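Local coordinates for ruler protein (PDB 5CUK) that probably acts as a molecular ruler that sets needle length in type III secretion, here represented by its C-terminal SS domain, at residues R16-V21 with L81-R86; Q22-V27 with H34-Q39; Q51-H54 with L59-E62. All coordinates share one frame; numbering follows the deposited sequence.

Contact 1: residues R16-V21 with L81-R86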
loop_
_atom_site.group_PDB
_atom_site.type_symbol
_atom_site.label_atom_id
_atom_site.label_comp_id
_atom_site.label_asym_id
_atom_site.label_seq_id
_atom_site.Cartn_x
_atom_site.Cartn_y
_atom_site.Cartn_z
ATOM N N ARG A 16 7.663 0.965 -6.902
ATOM C CA ARG A 16 8.182 1.533 -5.666
ATOM C C ARG A 16 7.171 1.292 -4.553
ATOM O O ARG A 16 7.528 0.930 -3.435
ATOM C CB ARG A 16 8.496 3.020 -5.830
ATOM C CG ARG A 16 8.939 3.725 -4.531
ATOM C CD ARG A 16 10.426 3.522 -4.151
ATOM N NE ARG A 16 10.655 3.781 -2.716
ATOM C CZ ARG A 16 10.790 2.829 -1.788
ATOM N NH1 ARG A 16 10.756 1.552 -2.135
ATOM N NH2 ARG A 16 10.967 3.139 -0.505
ATOM N N LEU A 17 5.902 1.430 -4.900
ATOM C CA LEU A 17 4.823 1.189 -3.983
ATOM C C LEU A 17 4.839 -0.245 -3.440
ATOM O O LEU A 17 4.738 -0.461 -2.218
ATOM C CB LEU A 17 3.499 1.491 -4.667
ATOM C CG LEU A 17 2.284 1.602 -3.776
ATOM C CD1 LEU A 17 2.635 2.264 -2.458
ATOM C CD2 LEU A 17 1.249 2.389 -4.488
ATOM N N LEU A 18 4.981 -1.219 -4.340
ATOM C CA LEU A 18 4.981 -2.624 -3.957
ATOM C C LEU A 18 6.150 -2.905 -3.037
ATOM O O LEU A 18 5.983 -3.518 -1.996
ATOM C CB LEU A 18 5.029 -3.537 -5.190
ATOM C CG LEU A 18 3.763 -3.610 -6.070
ATOM C CD1 LEU A 18 3.900 -4.679 -7.140
ATOM C CD2 LEU A 18 2.509 -3.935 -5.230
ATOM N N ASP A 19 7.339 -2.468 -3.429
ATOM C CA ASP A 19 8.503 -2.567 -2.574
ATOM C C ASP A 19 8.266 -1.928 -1.172
ATOM O O ASP A 19 8.563 -2.538 -0.143
ATOM C CB ASP A 19 9.690 -1.927 -3.278
ATOM C CG ASP A 19 10.995 -2.143 -2.541
ATOM O OD1 ASP A 19 11.290 -3.280 -2.106
ATOM O OD2 ASP A 19 11.743 -1.159 -2.407
ATOM N N ALA A 20 7.699 -0.724 -1.129
ATOM C CA ALA A 20 7.420 -0.064 0.157
ATOM C C ALA A 20 6.456 -0.876 1.053
ATOM O O ALA A 20 6.749 -1.119 2.216
ATOM C CB ALA A 20 6.861 1.332 -0.087
ATOM N N VAL A 21 5.320 -1.279 0.487
ATOM C CA VAL A 21 4.334 -2.071 1.193
ATOM C C VAL A 21 5.004 -3.310 1.744
ATOM O O VAL A 21 4.736 -3.735 2.868
ATOM C CB VAL A 21 3.148 -2.459 0.279
ATOM C CG1 VAL A 21 2.266 -3.426 0.962
ATOM C CG2 VAL A 21 2.337 -1.219 -0.094
ATOM N N LEU A 81 -4.783 -3.914 -5.604
ATOM C CA LEU A 81 -5.242 -5.007 -4.747
ATOM C C LEU A 81 -4.608 -6.335 -5.133
ATOM O O LEU A 81 -4.080 -7.093 -4.309
ATOM C CB LEU A 81 -6.763 -5.125 -4.836
ATOM C CG LEU A 81 -7.378 -6.284 -4.036
ATOM C CD1 LEU A 81 -6.925 -6.235 -2.609
ATOM C CD2 LEU A 81 -8.904 -6.276 -4.077
ATOM N N GLU A 82 -4.635 -6.594 -6.426
ATOM C CA GLU A 82 -4.312 -7.893 -6.952
ATOM C C GLU A 82 -2.838 -8.207 -6.834
ATOM O O GLU A 82 -2.470 -9.341 -6.557
ATOM C CB GLU A 82 -4.765 -7.962 -8.396
ATOM C CG GLU A 82 -4.066 -8.997 -9.234
ATOM C CD GLU A 82 -4.593 -8.982 -10.659
ATOM O OE1 GLU A 82 -5.152 -7.935 -11.076
ATOM O OE2 GLU A 82 -4.445 -10.019 -11.346
ATOM N N ARG A 83 -2.000 -7.199 -7.029
ATOM C CA ARG A 83 -0.565 -7.356 -6.848
ATOM C C ARG A 83 -0.163 -7.366 -5.382
ATOM O O ARG A 83 0.823 -7.972 -5.005
ATOM C CB ARG A 83 0.183 -6.218 -7.545
ATOM C CG ARG A 83 -0.170 -6.077 -9.027
ATOM C CD ARG A 83 0.349 -7.308 -9.765
ATOM N NE ARG A 83 1.792 -7.497 -9.565
ATOM C CZ ARG A 83 2.700 -7.136 -10.470
ATOM N NH1 ARG A 83 2.284 -6.598 -11.614
ATOM N NH2 ARG A 83 4.007 -7.330 -10.249
ATOM N N LEU A 84 -0.874 -6.616 -4.565
ATOM C CA LEU A 84 -0.562 -6.622 -3.153
ATOM C C LEU A 84 -0.951 -8.011 -2.603
ATOM O O LEU A 84 -0.178 -8.603 -1.881
ATOM C CB LEU A 84 -1.281 -5.494 -2.434
ATOM C CG LEU A 84 -0.771 -4.110 -2.841
ATOM C CD1 LEU A 84 -1.739 -3.047 -2.399
ATOM C CD2 LEU A 84 0.591 -3.900 -2.231
ATOM N N GLN A 85 -2.106 -8.544 -3.009
ATOM C CA GLN A 85 -2.555 -9.853 -2.515
ATOM C C GLN A 85 -1.534 -10.929 -2.829
ATOM O O GLN A 85 -1.257 -11.792 -1.989
ATOM C CB GLN A 85 -3.907 -10.250 -3.104
ATOM C CG GLN A 85 -4.471 -11.556 -2.500
ATOM C CD GLN A 85 -4.646 -11.462 -0.994
ATOM O OE1 GLN A 85 -5.651 -10.961 -0.511
ATOM N NE2 GLN A 85 -3.655 -11.911 -0.257
ATOM N N ARG A 86 -0.933 -10.845 -4.017
ATOM C CA ARG A 86 0.013 -11.883 -4.453
ATOM C C ARG A 86 1.323 -11.754 -3.708
ATOM O O ARG A 86 2.067 -12.718 -3.546
ATOM C CB ARG A 86 0.258 -11.804 -5.956
ATOM C CG ARG A 86 -1.014 -11.845 -6.811
ATOM C CD ARG A 86 -0.661 -12.010 -8.288
ATOM N NE ARG A 86 -1.758 -11.694 -9.198
ATOM C CZ ARG A 86 -1.562 -11.178 -10.416
ATOM N NH1 ARG A 86 -0.322 -10.915 -10.847
ATOM N NH2 ARG A 86 -2.592 -10.942 -11.212
#

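Contact 2: residues Q22-V27 with H34-Q39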
loop_
_atom_site.group_PDB
_atom_site.type_symbol
_atom_site.label_atom_id
_atom_site.label_comp_id
_atom_site.label_asym_id
_atom_site.label_seq_id
_atom_site.Cartn_x
_atom_site.Cartn_y
_atom_site.Cartn_z
ATOM N N GLN A 22 5.928 -3.890 0.990
ATOM C CA GLN A 22 6.450 -5.109 1.519
ATOM C C GLN A 22 7.387 -4.847 2.694
ATOM O O GLN A 22 7.344 -5.602 3.657
ATOM C CB GLN A 22 7.131 -5.939 0.473
ATOM C CG GLN A 22 7.559 -7.258 1.140
ATOM C CD GLN A 22 8.073 -8.272 0.161
ATOM O OE1 GLN A 22 8.835 -7.948 -0.775
ATOM N NE2 GLN A 22 7.682 -9.544 0.388
ATOM N N GLY A 23 8.206 -3.793 2.650
ATOM C CA GLY A 23 8.937 -3.374 3.842
ATOM C C GLY A 23 8.025 -3.238 5.076
ATOM O O GLY A 23 8.372 -3.705 6.148
ATOM N N ARG A 24 6.867 -2.598 4.928
ATOM C CA ARG A 24 6.009 -2.323 6.081
ATOM C C ARG A 24 5.404 -3.609 6.625
ATOM O O ARG A 24 5.134 -3.739 7.831
ATOM C CB ARG A 24 4.901 -1.347 5.726
ATOM C CG ARG A 24 5.379 -0.001 5.125
ATOM C CD ARG A 24 6.241 0.756 6.121
ATOM N NE ARG A 24 7.663 0.619 5.819
ATOM C CZ ARG A 24 8.649 0.729 6.721
ATOM N NH1 ARG A 24 8.393 1.002 8.013
ATOM N NH2 ARG A 24 9.910 0.590 6.311
ATOM N N ILE A 25 5.192 -4.561 5.729
ATOM C CA ILE A 25 4.620 -5.815 6.126
ATOM C C ILE A 25 5.616 -6.477 7.049
ATOM O O ILE A 25 5.258 -6.946 8.116
ATOM C CB ILE A 25 4.280 -6.706 4.930
ATOM C CG1 ILE A 25 3.061 -6.161 4.193
ATOM C CG2 ILE A 25 3.909 -8.071 5.384
ATOM C CD1 ILE A 25 2.738 -6.903 2.879
ATOM N N GLN A 26 6.879 -6.471 6.652
ATOM C CA GLN A 26 7.912 -7.056 7.477
ATOM C C GLN A 26 8.069 -6.304 8.782
ATOM O O GLN A 26 8.209 -6.952 9.802
ATOM C CB GLN A 26 9.257 -7.101 6.762
ATOM C CG GLN A 26 9.312 -7.994 5.542
ATOM C CD GLN A 26 10.735 -8.131 5.017
ATOM O OE1 GLN A 26 11.674 -8.417 5.786
ATOM N NE2 GLN A 26 10.910 -7.911 3.710
ATOM N N VAL A 27 8.064 -4.965 8.791
ATOM C CA VAL A 27 8.216 -4.298 10.106
ATOM C C VAL A 27 7.087 -4.710 11.051
ATOM O O VAL A 27 7.307 -4.972 12.228
ATOM C CB VAL A 27 8.223 -2.789 10.017
ATOM C CG1 VAL A 27 8.282 -2.171 11.406
ATOM C CG2 VAL A 27 9.375 -2.307 9.138
ATOM N N HIS A 34 1.754 -4.409 15.775
ATOM C CA HIS A 34 1.299 -5.175 14.613
ATOM C C HIS A 34 1.057 -4.208 13.440
ATOM O O HIS A 34 0.245 -4.470 12.555
ATOM C CB HIS A 34 0.008 -5.952 14.904
ATOM C CG HIS A 34 0.051 -6.755 16.165
ATOM N ND1 HIS A 34 0.854 -7.871 16.311
ATOM C CD2 HIS A 34 -0.597 -6.603 17.345
ATOM C CE1 HIS A 34 0.697 -8.367 17.523
ATOM N NE2 HIS A 34 -0.181 -7.618 18.172
ATOM N N ALA A 35 1.750 -3.083 13.449
ATOM C CA ALA A 35 1.479 -2.068 12.465
ATOM C C ALA A 35 2.781 -1.380 12.114
ATOM O O ALA A 35 3.713 -1.324 12.949
ATOM C CB ALA A 35 0.444 -1.092 12.991
ATOM N N ALA A 36 2.874 -0.922 10.863
ATOM C CA ALA A 36 4.031 -0.183 10.402
ATOM C C ALA A 36 3.588 0.876 9.379
ATOM O O ALA A 36 2.550 0.738 8.724
ATOM C CB ALA A 36 5.045 -1.115 9.812
ATOM N N ARG A 37 4.383 1.924 9.253
ATOM C CA ARG A 37 4.050 3.002 8.362
ATOM C C ARG A 37 5.320 3.695 7.938
ATOM O O ARG A 37 6.325 3.631 8.639
ATOM C CB ARG A 37 3.084 3.987 9.023
ATOM C CG ARG A 37 3.741 4.971 9.951
ATOM C CD ARG A 37 2.710 5.843 10.666
ATOM N NE ARG A 37 2.396 7.088 9.947
ATOM C CZ ARG A 37 1.293 7.292 9.220
ATOM N NH1 ARG A 37 0.381 6.325 9.097
ATOM N NH2 ARG A 37 1.091 8.466 8.624
ATOM N N LEU A 38 5.272 4.328 6.766
ATOM C CA LEU A 38 6.416 5.031 6.209
ATOM C C LEU A 38 5.918 6.046 5.184
ATOM O O LEU A 38 4.904 5.814 4.516
ATOM C CB LEU A 38 7.387 4.042 5.559
ATOM C CG LEU A 38 8.817 4.498 5.260
ATOM C CD1 LEU A 38 9.672 4.433 6.509
ATOM C CD2 LEU A 38 9.445 3.684 4.126
ATOM N N GLN A 39 6.619 7.164 5.035
ATOM C CA GLN A 39 6.350 7.995 3.875
ATOM C C GLN A 39 7.284 7.611 2.724
ATOM O O GLN A 39 8.502 7.438 2.904
ATOM C CB GLN A 39 6.488 9.479 4.183
ATOM C CG GLN A 39 6.032 10.333 3.010
ATOM C CD GLN A 39 6.129 11.813 3.287
ATOM O OE1 GLN A 39 7.225 12.357 3.402
ATOM N NE2 GLN A 39 4.982 12.474 3.398
#

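Contact 3: residues Q51-H54 with L59-E62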
loop_
_atom_site.group_PDB
_atom_site.type_symbol
_atom_site.label_atom_id
_atom_site.label_comp_id
_atom_site.label_asym_id
_atom_site.label_seq_id
_atom_site.Cartn_x
_atom_site.Cartn_y
_atom_site.Cartn_z
ATOM N N GLN A 51 0.435 2.678 5.303
ATOM C CA GLN A 51 0.170 2.120 6.630
ATOM C C GLN A 51 -0.327 0.696 6.473
ATOM O O GLN A 51 -1.164 0.433 5.605
ATOM C CB GLN A 51 -0.865 2.971 7.398
ATOM C CG GLN A 51 -1.307 2.378 8.756
ATOM C CD GLN A 51 -0.332 2.730 9.874
ATOM O OE1 GLN A 51 -0.091 3.902 10.152
ATOM N NE2 GLN A 51 0.253 1.717 10.492
ATOM N N VAL A 52 0.201 -0.233 7.268
ATOM C CA VAL A 52 -0.334 -1.569 7.241
ATOM C C VAL A 52 -0.689 -1.940 8.684
ATOM O O VAL A 52 -0.128 -1.401 9.637
ATOM C CB VAL A 52 0.629 -2.636 6.641
ATOM C CG1 VAL A 52 1.455 -2.077 5.501
ATOM C CG2 VAL A 52 1.519 -3.225 7.689
ATOM N N LEU A 53 -1.682 -2.800 8.824
ATOM C CA LEU A 53 -2.113 -3.276 10.124
ATOM C C LEU A 53 -2.384 -4.734 9.953
ATOM O O LEU A 53 -3.230 -5.172 9.179
ATOM C CB LEU A 53 -3.354 -2.573 10.655
ATOM C CG LEU A 53 -3.814 -3.101 12.013
ATOM C CD1 LEU A 53 -2.735 -2.778 13.042
ATOM C CD2 LEU A 53 -5.143 -2.510 12.402
ATOM N N HIS A 54 -1.609 -5.481 10.702
ATOM C CA HIS A 54 -1.608 -6.902 10.656
ATOM C C HIS A 54 -2.547 -7.461 11.715
ATOM O O HIS A 54 -2.214 -7.458 12.884
ATOM C CB HIS A 54 -0.177 -7.346 10.859
ATOM C CG HIS A 54 -0.018 -8.815 11.008
ATOM N ND1 HIS A 54 0.940 -9.378 11.817
ATOM C CD2 HIS A 54 -0.708 -9.835 10.449
ATOM C CE1 HIS A 54 0.856 -10.700 11.731
ATOM N NE2 HIS A 54 -0.135 -10.998 10.909
ATOM N N LEU A 59 -4.945 -8.679 6.473
ATOM C CA LEU A 59 -3.909 -7.679 6.520
ATOM C C LEU A 59 -4.411 -6.449 5.816
ATOM O O LEU A 59 -4.731 -6.502 4.627
ATOM C CB LEU A 59 -2.628 -8.170 5.887
ATOM C CG LEU A 59 -1.595 -7.038 5.747
ATOM C CD1 LEU A 59 -0.839 -6.842 7.059
ATOM C CD2 LEU A 59 -0.631 -7.282 4.589
ATOM N N GLN A 60 -4.501 -5.353 6.568
ATOM C CA GLN A 60 -5.024 -4.081 6.077
ATOM C C GLN A 60 -3.922 -3.169 5.595
ATOM O O GLN A 60 -2.938 -2.967 6.298
ATOM C CB GLN A 60 -5.817 -3.379 7.172
ATOM C CG GLN A 60 -7.170 -3.990 7.399
ATOM C CD GLN A 60 -7.860 -3.395 8.592
ATOM O OE1 GLN A 60 -7.347 -3.447 9.698
ATOM N NE2 GLN A 60 -9.002 -2.778 8.368
ATOM N N ILE A 61 -4.101 -2.612 4.393
ATOM C CA ILE A 61 -3.131 -1.687 3.774
ATOM C C ILE A 61 -3.879 -0.437 3.366
ATOM O O ILE A 61 -4.874 -0.504 2.639
ATOM C CB ILE A 61 -2.428 -2.307 2.547
ATOM C CG1 ILE A 61 -1.691 -3.572 2.966
ATOM C CG2 ILE A 61 -1.456 -1.296 1.853
ATOM C CD1 ILE A 61 -1.331 -4.467 1.846
ATOM N N GLU A 62 -3.421 0.697 3.871
ATOM C CA GLU A 62 -3.986 1.989 3.523
ATOM C C GLU A 62 -2.920 2.921 2.933
ATOM O O GLU A 62 -1.829 3.069 3.485
ATOM C CB GLU A 62 -4.628 2.618 4.744
ATOM C CG GLU A 62 -5.284 3.952 4.493
ATOM C CD GLU A 62 -5.653 4.604 5.801
ATOM O OE1 GLU A 62 -6.826 4.484 6.217
ATOM O OE2 GLU A 62 -4.755 5.215 6.434
HETATM O O HOH W 1 -6.133 -5.845 10.142
#

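Contact 1: residues R16-V21 with L81-R86
Leu-18 and Leu-84 carry this helix-helix contact, and their CD2 methyls meet at 3.6 Å. Each has CG beside its backbone N and anti to the carbonyl carbon (chi1 -71° in Leu-18), and although neither CB is aimed directly at the other helix, the branched ends close the gap. The same CD2 of Leu-84 serves a second partner: it reaches CG1 of Val-21 at 3.6 Å, with CG2 of that valine at 3.8 Å, so one methyl is wedged between two residues a helical turn apart. The Leu-84 and Val-21 side chains cross nearly at right angles. Outward from this apolar patch, CB of Arg-83 rests 4.0 Å from CD2 of Leu-18, and the bent arginine chain lays one guanidinium face over CD1 of Leu-18. The segment axes approach to 10.7 Å and cross at -39°, a spacing wide enough that the leucine ends, rather than the backbones, make the join. Both helices lie on the same face of the sheet: Val-21 also packs on Val-50 of strand 46-54, Leu-84 on Leu-95 of strand 93-99, and Leu-18 reaches further along helix 77-87 to Leu-87.

Contact 2: residues Q22-V27 with H34-Q39
The guanidinium of Arg-24 has CB of Leu-38 over one face, 3.4 Å above its plane and displaced toward the rim near NE. The two leucine methyls continue this cover, CD1 standing 3.8 Å from CZ of Arg-24, while the backbone O of Arg-37 and CB of Ala-36 approach the group obliquely. NH1 of Arg-24 comes within 3.4 Å of that Arg-37 O. The arginine gets there by bending: CG sits beside the backbone N (chi1 -55°), and further bends at chi2 and chi3 turn the chain over Leu-38, where CD of Arg-24 lies 3.5 Å from CB of Leu-38. Leu-38 and Arg-24 cross at about a right angle, and CB, CD1 and CD2 of the leucine all lie on the same side of the guanidinium plane, so the contact is broad.

Nearer the end of the helix, Ala-36 supplies the close fit. Its CB is 3.3 Å from the backbone O of Arg-24 and 3.6 Å from CB of Val-27, and the small methyl is consistent with the close approach here, the CA atoms of Arg-24 and Ala-36 being 5.2 Å apart. Arg-37 points to the other side of the strand, where its NH1 bonds OE1 of Gln-51 and its NE pairs with Glu-49. The axes approach to 6.8 Å at 145°, so the chain doubles back after helix 11-29 and runs roughly antiparallel to it as strand 35-42. This is helix-on-sheet packing, the segment meeting strand 35-42, one of the two outermost strands, while Arg-24 also rests on Val-52 of strand 46-54, in a FliK hook-length control family domain.

Contact 3: residues Q51-H54 with L59-E62
Strands 51-54 and 59-62 run antiparallel, their axes 4.7 Å apart at 168°. Gln-51 with Glu-62 and Leu-53 with Gln-60 are hydrogen-bonded pairs, each closed by two backbone bonds; N of Gln-51 to O of Glu-62 spans 2.9 Å at 166°, and N of Leu-53 to O of Gln-60 spans 2.8 Å. Val-52 with Ile-61 and His-54 with Leu-59 alternate with them as non-hydrogen-bonded pairs, and CA of Val-52 adds a C-H...O contact of 3.1 Å to O of Gln-60. On the face of Leu-53, that side chain and Gln-60 lie side by side, CD2 of Leu-53 being 3.6 Å from OE1 of Gln-60. A water lies within hydrogen-bonding distance of this OE1 and O of Leu-53. Gln-51 bends at chi2 (84°) away from 59-62, its NE2 donating to O of Val-52 from above the carbonyl plane and its OE1 accepting from NH1 of Arg-37. On the opposite face, CD1 of Leu-59 reaches to CA of His-54 at 3.7 Å, while Val-52 and Ile-61 touch loosely. That face is roofed by helix 11-29, with Val-52 on Arg-24 and Ala-28, Leu-59 on Ile-25 and Ile-61 on Val-21; strands 35-42 and 93-99 flank the hairpin through backbone bonds.

From the N terminus, helix 11-29 supplies its middle to contact 1 and, directly afterwards, its C-terminal half to contact 2. Contact 2 closes first, a short loop from the helix into edge strand 35-42. Contact 3 then closes the tight hairpin of strands 46-54 and 59-65, following contact 2 in series. Contact 1 closes last, when helix 77-87 returns to helix 11-29, and its long loop encloses both others. None cross. Contacts 2 and 3 join through neighbouring strands, the backbone O of His-34 meeting N of His-54 at 2.8 Å, and contact 1 reaches contact 3 where Val-21 packs on Ile-61. Together they pair the helices, set helix 11-29 on strand 35-42 and close the hairpin beneath.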